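Local coordinates for putative angiotensinogen (Lampetra fluviatilis, PDB 5INW), which probably inhibits serine proteases as a member of the serpin family, binding heparin, which promotes its inhibition of thrombin, at residues L399-E403 / E404-A408; K249-W252 / G253-E257. The protein carries 1 engineered substitution. One frame throughout, in Å; residues are numbered along the deposited sequence.

Contact 1: residues L399-E403 / E404-A408; sequences LHVNE and EGTEA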
loop_
_atom_site.group_PDB
_atom_site.type_symbol
_atom_site.label_atom_id
_atom_site.label_comp_id
_atom_site.label_asym_id
_atom_site.label_seq_id
_atom_site.Cartn_x
_atom_site.Cartn_y
_atom_site.Cartn_z
ATOM N N LEU A 399 3.066 -5.238 -8.289
ATOM C CA LEU A 399 2.144 -4.610 -9.228
ATOM C C LEU A 399 2.272 -5.319 -10.557
ATOM O O LEU A 399 3.351 -5.433 -11.064
ATOM C CB LEU A 399 2.424 -3.100 -9.381
ATOM C CG LEU A 399 1.518 -2.387 -10.401
ATOM C CD1 LEU A 399 0.035 -2.545 -10.047
ATOM C CD2 LEU A 399 1.889 -0.913 -10.535
ATOM N N HIS A 400 1.163 -5.811 -11.081
ATOM C CA HIS A 400 1.130 -6.520 -12.327
ATOM C C HIS A 400 0.058 -5.837 -13.155
ATOM O O HIS A 400 -1.079 -5.818 -12.787
ATOM C CB HIS A 400 0.835 -8.017 -12.078
ATOM C CG HIS A 400 0.956 -8.903 -13.293
ATOM N ND1 HIS A 400 0.308 -10.124 -13.395
ATOM C CD2 HIS A 400 1.628 -8.743 -14.462
ATOM C CE1 HIS A 400 0.585 -10.681 -14.566
ATOM N NE2 HIS A 400 1.393 -9.867 -15.228
ATOM N N VAL A 401 0.457 -5.203 -14.232
ATOM C CA VAL A 401 -0.465 -4.645 -15.193
ATOM C C VAL A 401 -0.424 -5.493 -16.490
ATOM O O VAL A 401 0.663 -5.848 -16.989
ATOM C CB VAL A 401 -0.115 -3.160 -15.481
ATOM C CG1 VAL A 401 -1.023 -2.588 -16.559
ATOM C CG2 VAL A 401 -0.213 -2.343 -14.188
ATOM N N ASN A 402 -1.602 -5.809 -17.022
ATOM C CA ASN A 402 -1.701 -6.501 -18.270
ATOM C C ASN A 402 -2.968 -6.097 -19.011
ATOM O O ASN A 402 -3.652 -5.193 -18.577
ATOM C CB ASN A 402 -1.526 -8.012 -18.053
ATOM C CG ASN A 402 -2.692 -8.675 -17.368
ATOM O OD1 ASN A 402 -3.748 -8.075 -17.072
ATOM N ND2 ASN A 402 -2.518 -9.966 -17.131
ATOM N N GLU A 403 -3.264 -6.756 -20.130
ATOM C CA GLU A 403 -4.423 -6.435 -20.952
ATOM C C GLU A 403 -5.754 -6.544 -20.214
ATOM O O GLU A 403 -6.654 -5.800 -20.542
ATOM C CB GLU A 403 -4.473 -7.352 -22.202
ATOM C CG GLU A 403 -3.455 -7.050 -23.297
ATOM C CD GLU A 403 -2.046 -7.586 -23.071
ATOM O OE1 GLU A 403 -1.770 -8.210 -22.028
ATOM O OE2 GLU A 403 -1.203 -7.405 -23.991
ATOM N N GLU A 404 -5.901 -7.488 -19.267
ATOM C CA GLU A 404 -7.165 -7.644 -18.506
ATOM C C GLU A 404 -7.317 -6.572 -17.440
ATOM O O GLU A 404 -8.443 -6.214 -17.056
ATOM C CB GLU A 404 -7.294 -8.997 -17.774
ATOM C CG GLU A 404 -7.022 -10.244 -18.612
ATOM C CD GLU A 404 -8.037 -10.560 -19.755
ATOM O OE1 GLU A 404 -7.594 -11.075 -20.825
ATOM O OE2 GLU A 404 -9.267 -10.330 -19.617
ATOM N N GLY A 405 -6.203 -6.127 -16.886
ATOM C CA GLY A 405 -6.313 -5.405 -15.663
ATOM C C GLY A 405 -5.062 -5.379 -14.836
ATOM O O GLY A 405 -3.963 -5.419 -15.369
ATOM N N THR A 406 -5.255 -5.208 -13.537
ATOM C CA THR A 406 -4.182 -5.008 -12.638
ATOM C C THR A 406 -4.344 -5.977 -11.471
ATOM O O THR A 406 -5.461 -6.150 -10.984
ATOM C CB THR A 406 -4.197 -3.560 -12.099
ATOM O OG1 THR A 406 -4.017 -2.632 -13.172
ATOM C CG2 THR A 406 -3.129 -3.352 -11.053
ATOM N N GLU A 407 -3.239 -6.606 -11.054
ATOM C CA GLU A 407 -3.198 -7.442 -9.882
ATOM C C GLU A 407 -2.169 -6.817 -8.993
ATOM O O GLU A 407 -1.105 -6.402 -9.481
ATOM C CB GLU A 407 -2.772 -8.843 -10.251
ATOM C CG GLU A 407 -3.454 -9.912 -9.392
ATOM C CD GLU A 407 -2.683 -11.220 -9.268
ATOM O OE1 GLU A 407 -3.344 -12.266 -9.293
ATOM O OE2 GLU A 407 -1.420 -11.208 -9.121
ATOM N N ALA A 408 -2.491 -6.659 -7.706
ATOM C CA ALA A 408 -1.575 -5.995 -6.749
ATOM C C ALA A 408 -1.688 -6.633 -5.396
ATOM O O ALA A 408 -2.805 -6.766 -4.913
ATOM C CB ALA A 408 -1.844 -4.493 -6.639
#

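Contact 2: residues K249-W252 / G253-E257; sequences KGSW and GNKFE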
loop_
_atom_site.group_PDB
_atom_site.type_symbol
_atom_site.label_atom_id
_atom_site.label_comp_id
_atom_site.label_asym_id
_atom_site.label_seq_id
_atom_site.Cartn_x
_atom_site.Cartn_y
_atom_site.Cartn_z
ATOM N N LYS A 249 -7.508 -7.258 -7.238
ATOM C CA LYS A 249 -7.498 -7.645 -8.655
ATOM C C LYS A 249 -8.674 -7.052 -9.372
ATOM O O LYS A 249 -9.807 -7.468 -9.162
ATOM C CB LYS A 249 -7.479 -9.146 -8.868
ATOM C CG LYS A 249 -7.281 -9.552 -10.327
ATOM C CD LYS A 249 -7.226 -11.063 -10.438
ATOM C CE LYS A 249 -7.277 -11.501 -11.878
ATOM N NZ LYS A 249 -7.557 -12.956 -11.944
ATOM N N GLY A 250 -8.371 -6.079 -10.231
ATOM C CA GLY A 250 -9.366 -5.333 -10.958
ATOM C C GLY A 250 -9.233 -5.493 -12.450
ATOM O O GLY A 250 -8.174 -5.359 -13.011
ATOM N N SER A 251 -10.343 -5.796 -13.084
ATOM C CA SER A 251 -10.436 -5.793 -14.566
ATOM C C SER A 251 -10.611 -4.380 -15.044
ATOM O O SER A 251 -11.414 -3.621 -14.440
ATOM C CB SER A 251 -11.621 -6.607 -15.033
ATOM O OG SER A 251 -11.241 -7.922 -15.092
ATOM N N TRP A 252 -9.910 -4.019 -16.121
ATOM C CA TRP A 252 -10.127 -2.685 -16.718
ATOM C C TRP A 252 -11.596 -2.577 -17.154
ATOM O O TRP A 252 -12.248 -3.578 -17.540
ATOM C CB TRP A 252 -9.269 -2.453 -17.945
ATOM C CG TRP A 252 -7.852 -2.501 -17.730
ATOM C CD1 TRP A 252 -6.978 -3.371 -18.289
ATOM C CD2 TRP A 252 -7.078 -1.626 -16.894
ATOM N NE1 TRP A 252 -5.698 -3.115 -17.844
ATOM C CE2 TRP A 252 -5.727 -2.030 -17.005
ATOM C CE3 TRP A 252 -7.387 -0.549 -16.079
ATOM C CZ2 TRP A 252 -4.702 -1.394 -16.323
ATOM C CZ3 TRP A 252 -6.379 0.074 -15.429
ATOM C CH2 TRP A 252 -5.045 -0.361 -15.523
ATOM N N GLY A 253 -12.132 -1.377 -17.055
ATOM C CA GLY A 253 -13.420 -1.124 -17.643
ATOM C C GLY A 253 -13.328 -1.202 -19.146
ATOM O O GLY A 253 -14.298 -1.571 -19.786
ATOM N N ASN A 254 -12.179 -0.810 -19.694
ATOM C CA ASN A 254 -11.893 -0.913 -21.103
ATOM C C ASN A 254 -10.690 -1.791 -21.216
ATOM O O ASN A 254 -9.560 -1.362 -21.029
ATOM C CB ASN A 254 -11.565 0.450 -21.639
ATOM C CG ASN A 254 -12.489 1.492 -21.111
ATOM O OD1 ASN A 254 -13.589 1.642 -21.633
ATOM N ND2 ASN A 254 -12.063 2.225 -20.069
ATOM N N LYS A 255 -10.926 -3.058 -21.493
ATOM C CA LYS A 255 -9.832 -4.011 -21.627
ATOM C C LYS A 255 -9.044 -3.786 -22.919
ATOM O O LYS A 255 -9.616 -3.435 -23.925
ATOM C CB LYS A 255 -10.377 -5.433 -21.569
ATOM C CG LYS A 255 -10.975 -5.817 -20.217
ATOM C CD LYS A 255 -11.016 -7.322 -20.085
ATOM C CE LYS A 255 -12.001 -7.754 -19.034
ATOM N NZ LYS A 255 -12.057 -9.235 -19.031
ATOM N N PHE A 256 -7.730 -3.979 -22.858
ATOM C CA PHE A 256 -6.844 -3.780 -24.002
ATOM C C PHE A 256 -6.910 -5.006 -24.858
ATOM O O PHE A 256 -7.123 -6.094 -24.353
ATOM C CB PHE A 256 -5.384 -3.662 -23.583
ATOM C CG PHE A 256 -5.066 -2.434 -22.794
ATOM C CD1 PHE A 256 -5.192 -2.432 -21.380
ATOM C CD2 PHE A 256 -4.590 -1.289 -23.416
ATOM C CE1 PHE A 256 -4.876 -1.296 -20.631
ATOM C CE2 PHE A 256 -4.270 -0.153 -22.669
ATOM C CZ PHE A 256 -4.421 -0.153 -21.283
ATOM N N GLU A 257 -6.660 -4.825 -26.145
ATOM C CA GLU A 257 -6.568 -5.945 -27.067
ATOM C C GLU A 257 -5.097 -6.444 -27.071
ATOM O O GLU A 257 -4.164 -5.645 -27.262
ATOM C CB GLU A 257 -7.107 -5.533 -28.465
ATOM C CG GLU A 257 -7.213 -6.644 -29.505
ATOM C CD GLU A 257 -8.111 -7.835 -29.125
ATOM O OE1 GLU A 257 -9.029 -7.680 -28.254
ATOM O OE2 GLU A 257 -7.903 -8.941 -29.724
#

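Contact 1: residues L399-E403 / E404-A408
Asn402 OD1 draws two weak hydrogen bonds from successive backbone N-H groups across a tight beta turn: that of Glu404, at 3.1 Å from N to OD1, and that of Gly405. Both are bent, with angles of 126° and 131° at the hydrogen. The amide can reach them because CG sits between the backbone N and the carbonyl carbon (chi1 72°), which folds the side chain back over the turn and makes an Asx turn. Gly405 N is shared, since it also bonds Asn402 O at 3.2 Å, from well above the carbonyl plane; that oxygen accepts Trp252 NE1 too. The return bond, Asn402 N to Gly405 O, is straighter and 2.9 Å long. Glu403 and Glu404 form a two-residue loop near type I, and the positive phi of Gly405 would drive a CB against the carbonyl oxygen of Glu404. His400 and Glu407 form an antiparallel hydrogen-bonded pair, with His400 N to Glu407 O at 2.8 Å, and turn their side chains to the same face. Leu399, Val401, Thr406 and Ala408 take the other face, where Leu399 CD1 meets Thr406 CG2 at 3.4 Å; Thr406 OG1 bonds Tyr302 OH. Ile16 and Phe26 of the chain of the C-terminal peptide pack on this face. Glu404 is held by a salt bridge to Lys255 and Glu403 by Thr261 OG1. In this cleaved serpin, strand 405-417 is the inserted reactive-centre strand, entering sheet A at this turn: weak side-chain bonds cap the entry, while ladder bonds and a buried face hold the strand.

Contact 2: residues K249-W252 / G253-E257
Phe256 turns the edge of its ring toward one face of the Trp252 indole, a T-shaped pair in which Phe256 CE1 stands 3.4 Å from Trp252 NE1. The planes are steeply inclined, at 81°, and the phenyl ring sits 5.0 Å, centroid to centroid, from the five-membered ring of Trp252. The contact is off-centre: CE1 and CD1 of Phe256 address the NE1 and CD1 rim of the indole, not its middle. With each CG anti to its own carbonyl carbon (chi1 -61° for Trp252 and -67° for Phe256), both side chains start out beside their own backbone N, and the turn of the chain brings the rings together. Within that turn, Asn254 O comes to 3.3 Å from Trp252 CB. Lys255 runs along another side: its CG passes 3.7 Å from Trp252 O, and the extended chain carries CE to 4.0 Å from Ser251 OG, on the way to Glu404. No hydrogen bond links the two segments; the polar ends are fixed from outside. Trp252 NE1 bonds Asn402 O, and Tyr302 stacks on the Trp252 ring. Met279 and Gln281 of strand 273-283 pack against Phe256. A leucine in place of Trp252 would probably leave Asn402 O without its indole donor, strip both Phe256 and Tyr302 of their aromatic partner, and leave a gap where the indole stood. Strand 238-251 ends here beside the inserted reactive-centre strand, and a tryptophan just past the end of this strand is a hallmark of the serpin breach, the place where sheet A opens to admit the loop.

Overall arrangement
Contacts 1 and 2 show how neighbouring strand ends of a cleaved serpin bond directly to one another. Strands 238-251 and 405-417 run antiparallel, with probable hydrogen bonds from Thr406 N to Gly250 O (3.0 Å), between the strands, and from Trp252 N to Glu404 O (2.8 Å), continuing the pairing into the loops just past their ends. Both contacts also lean on Tyr302 and Met279. Contact 1, the nearer to the middle of the chain, has five buried residues of ten and exposes Glu404; contact 2 buries Trp252 and Phe256 but leaves Gly253 and Lys255 exposed. Contact 1 is a hairpin stitched by backbone bonds within sheet A, whereas contact 2 leaves the sheet and is held by aromatic rings.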